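Local coordinates for protein AAR187Cp (Eremothecium gossypii, PDB 3ZIL) that probably regulates sister-chromatid cohesion through the cohesin complex, this chain being its helical Wap1-domain portion, at residues 173-177 with 213-217. Numbering follows the deposited sequence.
Sequences ARLIS and TLAGL
Ala173 turns its CB onto the isobutyl end of Leu214, 4.0 Å from CD2, where helix 168-178 packs beside helix 201-215 in the all-helical Wap1 domain, whose family is grouped with the TPR-like helical repeats. The same methyl also lies near Thr213 CB, while the Ala173 carbonyl O meets Thr213 CG2 at 3.6 Å, a van der Waals contact with a methyl group; the same O accepts the backbone N-H of Ser177 in the helix. The CB of Arg174 leaves its helix away from the second segment, and its backbone N lies near Thr213 CG2. Ile176 faces the second segment with both branches. With chi1 at -63°, CG1 lies beside the backbone N and CG2 takes the place opposite that N, from which it reaches Leu217 CD1 at 4.0 Å; CD1 approaches Leu214 CD2 more loosely at 4.3 Å. Behind them, Ala187, Cys188 and Leu191 of helix 185-193 back Ile176, and Cys230, Leu231 and Leu234 of helix 225-235 back Leu214, so the apolar layer runs from helix 185-193 through this contact to helix 225-235. Toward Ser177 the interface becomes more exposed. The Ser177 hydroxyl folds back onto its own helix and donates to Arg174 O at 2.7 Å, with a C=O...OG angle of 123° and OG 24° out of the plane of that carbonyl; CB, directed toward the second segment by the backbone, lies 3.7 Å from Thr213 CG2. Thr213 likewise directs OG1 to its own helix, bonding Gln209 O, and presents its methyl to helix 168-178. Just past the end of helix 201-215, Leu217 brings a branch back over the last turn of helix 168-178, its CD2 lying 3.4 Å from Ser177 CA and 3.6 Å from Ser177 CB.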
ATOM      1  N   ALA A 173      -3.111   8.080   0.711  1.00 18.59           N
ATOM      2  CA  ALA A 173      -2.517   8.605  -0.512  1.00 19.38           C
ATOM      3  C   ALA A 173      -1.999  10.038  -0.151  1.00 17.13           C
ATOM      4  O   ALA A 173      -0.816  10.370  -0.428  1.00 19.20           O
ATOM      5  CB  ALA A 173      -3.530   8.646  -1.656  1.00 16.78           C
ATOM      6  N   ARG A 174      -2.827  10.832   0.535  1.00 16.56           N
ATOM      7  CA  ARG A 174      -2.381  12.179   0.964  1.00 18.47           C
ATOM      8  C   ARG A 174      -1.118  12.089   1.847  1.00 18.52           C
ATOM      9  O   ARG A 174      -0.201  12.862   1.664  1.00 16.60           O
ATOM     10  CB  ARG A 174      -3.464  12.992   1.669  1.00 18.21           C
ATOM     11  CG  ARG A 174      -4.618  13.423   0.757  1.00 19.98           C
ATOM     12  CD  ARG A 174      -5.488  14.452   1.474  1.00 23.04           C
ATOM     13  NE  ARG A 174      -6.060  13.991   2.785  1.00 25.85           N
ATOM     14  CZ  ARG A 174      -7.221  13.279   2.906  1.00 28.23           C
ATOM     15  NH1 ARG A 174      -7.910  12.856   1.855  1.00 23.79           N
ATOM     16  NH2 ARG A 174      -7.692  12.922   4.081  1.00 27.65           N
ATOM     17  N   LEU A 175      -1.070  11.105   2.755  1.00 16.76           N
ATOM     18  CA  LEU A 175       0.102  10.883   3.634  1.00 17.66           C
ATOM     19  C   LEU A 175       1.355  10.572   2.812  1.00 17.16           C
ATOM     20  O   LEU A 175       2.401  11.156   3.022  1.00 17.55           O
ATOM     21  CB  LEU A 175      -0.174   9.695   4.601  1.00 17.49           C
ATOM     22  CG  LEU A 175       1.009   9.271   5.518  1.00 17.66           C
ATOM     23  CD1 LEU A 175       1.360  10.312   6.628  1.00 17.06           C
ATOM     24  CD2 LEU A 175       0.775   7.886   6.151  1.00 17.96           C
ATOM     25  N   ILE A 176       1.251   9.686   1.818  1.00 15.90           N
ATOM     26  CA  ILE A 176       2.411   9.420   0.940  1.00 13.61           C
ATOM     27  C   ILE A 176       2.873  10.674   0.227  1.00 14.96           C
ATOM     28  O   ILE A 176       4.079  10.893   0.150  1.00 18.01           O
ATOM     29  CB  ILE A 176       2.099   8.288  -0.033  1.00 13.91           C
ATOM     30  CG1 ILE A 176       1.831   6.961   0.792  1.00 14.00           C
ATOM     31  CG2 ILE A 176       3.180   8.101  -1.128  1.00 13.68           C
ATOM     32  CD1 ILE A 176       0.954   5.976   0.018  1.00 14.68           C
ATOM     33  N   SER A 177       1.950  11.511  -0.267  1.00 14.54           N
ATOM     34  CA  SER A 177       2.296  12.650  -1.098  1.00 16.49           C
ATOM     35  C   SER A 177       2.978  13.744  -0.284  1.00 17.28           C
ATOM     36  O   SER A 177       3.633  14.610  -0.845  1.00 16.20           O
ATOM     37  CB  SER A 177       1.049  13.256  -1.809  1.00 16.48           C
ATOM     38  OG  SER A 177       0.363  13.968  -0.759  1.00 22.29           O
ATOM     39  N   THR A 213      -4.108  11.714  -6.446  1.00 17.48           N
ATOM     40  CA  THR A 213      -3.032  12.078  -5.590  1.00 17.17           C
ATOM     41  C   THR A 213      -1.776  11.338  -5.938  1.00 17.00           C
ATOM     42  O   THR A 213      -0.714  11.952  -6.038  1.00 18.29           O
ATOM     43  CB  THR A 213      -3.369  11.854  -4.142  1.00 17.49           C
ATOM     44  OG1 THR A 213      -4.470  12.698  -3.836  1.00 15.46           O
ATOM     45  CG2 THR A 213      -2.228  12.199  -3.250  1.00 15.49           C
ATOM     46  N   LEU A 214      -1.878  10.032  -6.116  1.00 17.20           N
ATOM     47  CA  LEU A 214      -0.682   9.212  -6.373  1.00 17.73           C
ATOM     48  C   LEU A 214      -0.147   9.546  -7.760  1.00 18.80           C
ATOM     49  O   LEU A 214       1.061   9.595  -7.970  1.00 16.09           O
ATOM     50  CB  LEU A 214      -1.012   7.718  -6.236  1.00 16.63           C
ATOM     51  CG  LEU A 214      -1.474   7.272  -4.850  1.00 20.58           C
ATOM     52  CD1 LEU A 214      -1.715   5.768  -4.992  1.00 19.58           C
ATOM     53  CD2 LEU A 214      -0.372   7.521  -3.798  1.00 17.50           C
ATOM     54  N   ALA A 215      -1.048   9.826  -8.690  1.00 19.26           N
ATOM     55  CA  ALA A 215      -0.604  10.131 -10.080  1.00 20.10           C
ATOM     56  C   ALA A 215       0.135  11.502 -10.110  1.00 22.85           C
ATOM     57  O   ALA A 215       0.927  11.745 -11.036  1.00 19.71           O
ATOM     58  CB  ALA A 215      -1.796  10.146 -10.997  1.00 23.49           C
ATOM     59  N   GLY A 216      -0.091  12.343  -9.072  1.00 18.65           N
ATOM     60  CA  GLY A 216       0.594  13.643  -8.892  1.00 19.27           C
ATOM     61  C   GLY A 216       1.933  13.606  -8.155  1.00 20.80           C
ATOM     62  O   GLY A 216       2.551  14.661  -7.938  1.00 18.50           O
ATOM     63  N   LEU A 217       2.416  12.416  -7.780  1.00 17.96           N
ATOM     64  CA  LEU A 217       3.666  12.292  -7.010  1.00 18.13           C
ATOM     65  C   LEU A 217       4.864  12.578  -7.906  1.00 19.47           C
ATOM     66  O   LEU A 217       4.741  12.462  -9.143  1.00 18.53           O
ATOM     67  CB  LEU A 217       3.852  10.831  -6.495  1.00 15.21           C
ATOM     68  CG  LEU A 217       2.840  10.397  -5.414  1.00 18.30           C
ATOM     69  CD1 LEU A 217       2.933   8.876  -5.066  1.00 14.99           C
ATOM     70  CD2 LEU A 217       2.975  11.247  -4.147  1.00 16.18           C
TER